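Local coordinates for protein CarG (Serratia, PDB 4O7J) that takes part in intrinsic carbapenem resistance, resembles lysozyme inhibitors in structure and carries a bound sodium ion, at residues N31-F43 / F62-D74. Numbering follows the deposited sequence.
Sequences NNTSHPNLGLTFF and FTWFDYRLSASAD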
loop_
_atom_site.group_PDB
_atom_site.type_symbol
_atom_site.label_atom_id
_atom_site.label_comp_id
_atom_site.label_asym_id
_atom_site.label_seq_id
_atom_site.Cartn_x
_atom_site.Cartn_y
_atom_site.Cartn_z
ATOM N N ASN A 31 -13.731 -7.241 0.805
ATOM C CA ASN A 31 -13.762 -8.307 -0.193
ATOM C C ASN A 31 -14.976 -9.191 -0.041
ATOM O O ASN A 31 -14.884 -10.427 -0.162
ATOM C CB ASN A 31 -12.485 -9.160 -0.202
ATOM C CG ASN A 31 -12.319 -9.948 1.059
ATOM O OD1 ASN A 31 -12.788 -9.527 2.116
ATOM N ND2 ASN A 31 -11.690 -11.118 0.957
ATOM N N ASN A 32 -16.081 -8.552 0.279
ATOM C CA ASN A 32 -17.386 -9.190 0.317
ATOM C C ASN A 32 -17.393 -10.385 1.269
ATOM O O ASN A 32 -17.874 -11.465 0.912
ATOM C CB ASN A 32 -17.816 -9.599 -1.116
ATOM C CG ASN A 32 -18.303 -8.441 -1.886
ATOM O OD1 ASN A 32 -19.360 -7.895 -1.568
ATOM N ND2 ASN A 32 -17.508 -7.969 -2.809
ATOM N N THR A 33 -16.862 -10.136 2.469
ATOM C CA THR A 33 -16.768 -11.061 3.599
ATOM C C THR A 33 -17.457 -10.340 4.774
ATOM O O THR A 33 -17.635 -9.147 4.700
ATOM C CB THR A 33 -15.271 -11.371 3.965
ATOM O OG1 THR A 33 -14.587 -11.984 2.846
ATOM C CG2 THR A 33 -15.188 -12.347 5.098
ATOM N N SER A 34 -17.753 -11.041 5.885
ATOM C CA SER A 34 -18.352 -10.422 7.098
ATOM C C SER A 34 -17.505 -9.388 7.818
ATOM O O SER A 34 -18.039 -8.502 8.498
ATOM C CB SER A 34 -18.885 -11.508 8.129
ATOM O OG SER A 34 -18.180 -12.723 8.064
ATOM N N HIS A 35 -16.180 -9.455 7.626
ATOM C CA HIS A 35 -15.271 -8.508 8.246
ATOM C C HIS A 35 -14.327 -7.903 7.235
ATOM O O HIS A 35 -13.653 -8.627 6.532
ATOM C CB HIS A 35 -14.389 -9.232 9.238
ATOM C CG HIS A 35 -15.162 -10.016 10.238
ATOM N ND1 HIS A 35 -15.895 -9.415 11.229
ATOM C CD2 HIS A 35 -15.332 -11.348 10.392
ATOM C CE1 HIS A 35 -16.485 -10.343 11.963
ATOM N NE2 HIS A 35 -16.158 -11.525 11.477
ATOM N N PRO A 36 -14.244 -6.602 7.119
ATOM C CA PRO A 36 -13.067 -6.003 6.478
ATOM C C PRO A 36 -11.765 -6.321 7.195
ATOM O O PRO A 36 -11.702 -6.442 8.381
ATOM C CB PRO A 36 -13.304 -4.521 6.592
ATOM C CG PRO A 36 -14.664 -4.347 7.102
ATOM C CD PRO A 36 -15.085 -5.604 7.740
ATOM N N ASN A 37 -10.735 -6.445 6.390
ATOM C CA ASN A 37 -9.396 -6.556 6.845
ATOM C C ASN A 37 -8.811 -5.175 6.981
ATOM O O ASN A 37 -8.670 -4.493 6.027
ATOM C CB ASN A 37 -8.610 -7.326 5.833
ATOM C CG ASN A 37 -7.661 -8.228 6.470
ATOM O OD1 ASN A 37 -7.859 -9.430 6.531
ATOM N ND2 ASN A 37 -6.694 -7.653 7.053
ATOM N N LEU A 38 -8.505 -4.784 8.199
ATOM C CA LEU A 38 -7.917 -3.472 8.440
ATOM C C LEU A 38 -6.432 -3.520 8.163
ATOM O O LEU A 38 -5.744 -4.509 8.451
ATOM C CB LEU A 38 -8.144 -3.068 9.880
ATOM C CG LEU A 38 -9.570 -2.792 10.325
ATOM C CD1 LEU A 38 -9.504 -2.262 11.741
ATOM C CD2 LEU A 38 -10.227 -1.802 9.408
ATOM N N GLY A 39 -5.944 -2.445 7.580
ATOM C CA GLY A 39 -4.573 -2.317 7.182
ATOM C C GLY A 39 -3.964 -0.949 7.428
ATOM O O GLY A 39 -4.665 0.083 7.304
ATOM N N LEU A 40 -2.692 -0.942 7.832
ATOM C CA LEU A 40 -1.946 0.311 7.995
ATOM C C LEU A 40 -0.889 0.433 6.859
ATOM O O LEU A 40 -0.104 -0.509 6.629
ATOM C CB LEU A 40 -1.168 0.260 9.291
ATOM C CG LEU A 40 -2.044 0.119 10.513
ATOM C CD1 LEU A 40 -1.171 -0.041 11.759
ATOM C CD2 LEU A 40 -2.923 1.341 10.693
ATOM N N THR A 41 -0.829 1.591 6.252
ATOM C CA THR A 41 0.164 1.907 5.212
ATOM C C THR A 41 0.915 3.190 5.669
ATOM O O THR A 41 0.278 4.142 6.125
ATOM C CB THR A 41 -0.531 2.078 3.831
ATOM O OG1 THR A 41 -1.422 0.979 3.571
ATOM C CG2 THR A 41 0.556 2.090 2.693
ATOM N N PHE A 42 2.257 3.162 5.626
ATOM C CA PHE A 42 3.152 4.215 6.121
ATOM C C PHE A 42 3.871 4.914 4.993
ATOM O O PHE A 42 4.468 4.302 4.153
ATOM C CB PHE A 42 4.166 3.669 7.097
ATOM C CG PHE A 42 3.560 3.059 8.361
ATOM C CD1 PHE A 42 3.210 1.727 8.366
ATOM C CD2 PHE A 42 3.380 3.816 9.482
ATOM C CE1 PHE A 42 2.615 1.147 9.449
ATOM C CE2 PHE A 42 2.817 3.253 10.617
ATOM C CZ PHE A 42 2.396 1.928 10.575
ATOM N N PHE A 43 3.815 6.245 5.010
ATOM C CA PHE A 43 4.493 7.052 4.040
ATOM C C PHE A 43 5.293 8.118 4.753
ATOM O O PHE A 43 4.679 9.033 5.348
ATOM C CB PHE A 43 3.512 7.742 3.075
ATOM C CG PHE A 43 2.614 6.806 2.335
ATOM C CD1 PHE A 43 1.431 6.413 2.876
ATOM C CD2 PHE A 43 2.893 6.430 1.018
ATOM C CE1 PHE A 43 0.595 5.602 2.196
ATOM C CE2 PHE A 43 2.057 5.569 0.335
ATOM C CZ PHE A 43 0.915 5.121 0.939
ATOM N N PHE A 62 3.362 -3.792 1.138
ATOM C CA PHE A 62 3.558 -2.454 1.660
ATOM C C PHE A 62 2.414 -1.955 2.561
ATOM O O PHE A 62 2.470 -0.816 3.001
ATOM C CB PHE A 62 3.774 -1.442 0.510
ATOM C CG PHE A 62 5.155 -1.589 -0.121
ATOM C CD1 PHE A 62 5.397 -2.628 -0.984
ATOM C CD2 PHE A 62 6.164 -0.770 0.238
ATOM C CE1 PHE A 62 6.637 -2.771 -1.595
ATOM C CE2 PHE A 62 7.431 -0.915 -0.326
ATOM C CZ PHE A 62 7.664 -1.936 -1.214
ATOM N N THR A 63 1.414 -2.805 2.753
ATOM C CA THR A 63 0.367 -2.572 3.797
ATOM C C THR A 63 0.398 -3.704 4.830
ATOM O O THR A 63 0.384 -4.893 4.457
ATOM C CB THR A 63 -0.995 -2.427 3.088
ATOM O OG1 THR A 63 -0.893 -1.366 2.162
ATOM C CG2 THR A 63 -2.109 -2.187 4.042
ATOM N N TRP A 64 0.356 -3.326 6.111
ATOM C CA TRP A 64 0.250 -4.215 7.231
ATOM C C TRP A 64 -1.207 -4.551 7.528
ATOM O O TRP A 64 -1.955 -3.696 7.964
ATOM C CB TRP A 64 0.876 -3.612 8.514
ATOM C CG TRP A 64 2.306 -3.243 8.417
ATOM C CD1 TRP A 64 2.818 -2.161 7.770
ATOM C CD2 TRP A 64 3.411 -3.909 9.020
ATOM N NE1 TRP A 64 4.168 -2.139 7.866
ATOM C CE2 TRP A 64 4.582 -3.224 8.607
ATOM C CE3 TRP A 64 3.537 -5.046 9.866
ATOM C CZ2 TRP A 64 5.858 -3.546 9.104
ATOM C CZ3 TRP A 64 4.836 -5.438 10.252
ATOM C CH2 TRP A 64 5.971 -4.681 9.897
ATOM N N PHE A 65 -1.603 -5.811 7.289
ATOM C CA PHE A 65 -2.964 -6.212 7.459
ATOM C C PHE A 65 -3.143 -7.079 8.707
ATOM O O PHE A 65 -2.251 -7.904 9.071
ATOM C CB PHE A 65 -3.451 -7.002 6.233
ATOM C CG PHE A 65 -3.765 -6.159 5.036
ATOM C CD1 PHE A 65 -4.893 -5.387 4.971
ATOM C CD2 PHE A 65 -2.911 -6.187 3.959
ATOM C CE1 PHE A 65 -5.207 -4.670 3.851
ATOM C CE2 PHE A 65 -3.186 -5.419 2.827
ATOM C CZ PHE A 65 -4.338 -4.683 2.781
ATOM N N ASP A 66 -4.295 -6.949 9.299
ATOM C CA ASP A 66 -4.766 -7.934 10.258
ATOM C C ASP A 66 -5.233 -9.192 9.528
ATOM O O ASP A 66 -5.452 -9.155 8.294
ATOM C CB ASP A 66 -5.771 -7.341 11.251
ATOM C CG ASP A 66 -7.196 -7.271 10.714
ATOM O OD1 ASP A 66 -7.615 -8.084 9.863
ATOM O OD2 ASP A 66 -7.907 -6.329 11.135
ATOM N N TYR A 67 -5.280 -10.310 10.207
ATOM C CA TYR A 67 -5.608 -11.541 9.558
ATOM C C TYR A 67 -6.512 -12.357 10.414
ATOM O O TYR A 67 -6.335 -12.403 11.585
ATOM C CB TYR A 67 -4.356 -12.322 9.229
ATOM C CG TYR A 67 -3.506 -11.710 8.126
ATOM C CD1 TYR A 67 -3.857 -11.821 6.789
ATOM C CD2 TYR A 67 -2.359 -11.037 8.411
ATOM C CE1 TYR A 67 -3.064 -11.277 5.794
ATOM C CE2 TYR A 67 -1.577 -10.485 7.443
ATOM C CZ TYR A 67 -1.921 -10.618 6.136
ATOM O OH TYR A 67 -1.112 -10.064 5.204
ATOM N N ARG A 68 -7.496 -12.980 9.791
ATOM C CA ARG A 68 -8.343 -13.949 10.472
ATOM C C ARG A 68 -8.188 -15.375 9.974
ATOM O O ARG A 68 -7.748 -15.606 8.892
ATOM C CB ARG A 68 -9.795 -13.548 10.388
ATOM C CG ARG A 68 -10.052 -12.165 10.866
ATOM C CD ARG A 68 -11.485 -11.787 10.784
ATOM N NE ARG A 68 -11.599 -10.406 11.120
ATOM C CZ ARG A 68 -12.205 -9.924 12.171
ATOM N NH1 ARG A 68 -12.205 -8.631 12.413
ATOM N NH2 ARG A 68 -12.850 -10.721 12.964
ATOM N N LEU A 69 -8.561 -16.314 10.811
ATOM C CA LEU A 69 -8.530 -17.719 10.467
ATOM C C LEU A 69 -9.430 -18.090 9.284
ATOM O O LEU A 69 -9.104 -18.931 8.482
ATOM C CB LEU A 69 -8.948 -18.531 11.684
ATOM C CG LEU A 69 -8.885 -20.033 11.612
ATOM C CD1 LEU A 69 -7.563 -20.531 11.060
ATOM C CD2 LEU A 69 -9.149 -20.662 12.946
ATOM N N SER A 70 -10.567 -17.439 9.198
ATOM C CA SER A 70 -11.509 -17.673 8.112
ATOM C C SER A 70 -12.367 -16.436 8.001
ATOM O O SER A 70 -12.316 -15.554 8.868
ATOM C CB SER A 70 -12.384 -18.902 8.426
ATOM O OG SER A 70 -13.199 -18.676 9.572
ATOM N N ALA A 71 -13.172 -16.427 6.947
ATOM C CA ALA A 71 -14.071 -15.322 6.598
ATOM C C ALA A 71 -14.916 -14.871 7.769
ATOM O O ALA A 71 -15.026 -13.677 8.059
ATOM C CB ALA A 71 -14.983 -15.749 5.443
ATOM N N SER A 72 -15.551 -15.819 8.434
ATOM C CA SER A 72 -16.518 -15.465 9.451
ATOM C C SER A 72 -16.028 -15.478 10.881
ATOM O O SER A 72 -16.812 -15.231 11.768
ATOM C CB SER A 72 -17.745 -16.361 9.319
ATOM O OG SER A 72 -18.030 -16.533 7.942
ATOM N N ALA A 73 -14.759 -15.793 11.105
ATOM C CA ALA A 73 -14.227 -15.779 12.449
ATOM C C ALA A 73 -14.341 -14.405 13.124
ATOM O O ALA A 73 -14.074 -13.408 12.531
ATOM C CB ALA A 73 -12.802 -16.293 12.465
ATOM N N ASP A 74 -14.764 -14.406 14.370
ATOM C CA ASP A 74 -14.897 -13.195 15.156
ATOM C C ASP A 74 -13.680 -13.017 16.105
ATOM O O ASP A 74 -13.791 -12.593 17.209
ATOM C CB ASP A 74 -16.260 -13.198 15.857
ATOM C CG ASP A 74 -17.413 -13.508 14.879
ATOM O OD1 ASP A 74 -17.393 -13.023 13.750
ATOM O OD2 ASP A 74 -18.331 -14.261 15.223
HETATM O O HOH W 1 -10.181 -8.882 9.242
HETATM O O HOH W 2 -8.097 -12.679 7.131
HETATM O O HOH W 3 3.694 0.860 4.779
#
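His35 lies flat against the guanidinium of Arg68, the two planes 6° apart and their centres 3.8 Å from each other. Followed outward, its CB sits beside Arg68 NE, CG lies over Arg68 CZ, and Arg68 NH2 stands above the middle of the ring. CD2 then comes close to the carbonyl oxygens of Ala71 and Ala73, both from the loop around the type I turn Ser70-Ala73. At the tip, His35 NE2 gives its hydrogen in the ring plane to Asp74 OD1 (3.0 Å), although the bond is bent, at 133°. With its chain extended from CG to NE (chi3 -174°), Arg68 brings its guanidinium over the ring; Arg68 NH2 goes on to Ala73 O at 3.0 Å, and a water links NE to Asp66 OD1 and Pro36 O.

Beyond this stack the segments pair as antiparallel strands. In the hydrogen-bonded pair Leu40-Trp64, Leu40 N to Trp64 O and Trp64 N to Leu40 O are both 2.9 Å, and Asp66 N continues the ladder to Leu38 O at 3.0 Å. Gly39 faces Phe65 in the adjoining non-hydrogen-bonded pair, its CA 3.1 Å from Trp64 O. Thr41 OG1 and Thr63 OG1 share a hydrogen bond of 2.8 Å, while Phe42 CE1 meets Trp64 CD1. Trp128 and Tyr112 pack edge-to-face on Phe42 and Trp64 respectively, joining this sheet to the four-stranded one.

The chemistry thus changes along the contact, from buried strand pairing to a polar loop end, where Asp74 would probably favour, and the stacked guanidinium oppose, protonation of His35; the distances do not settle the balance.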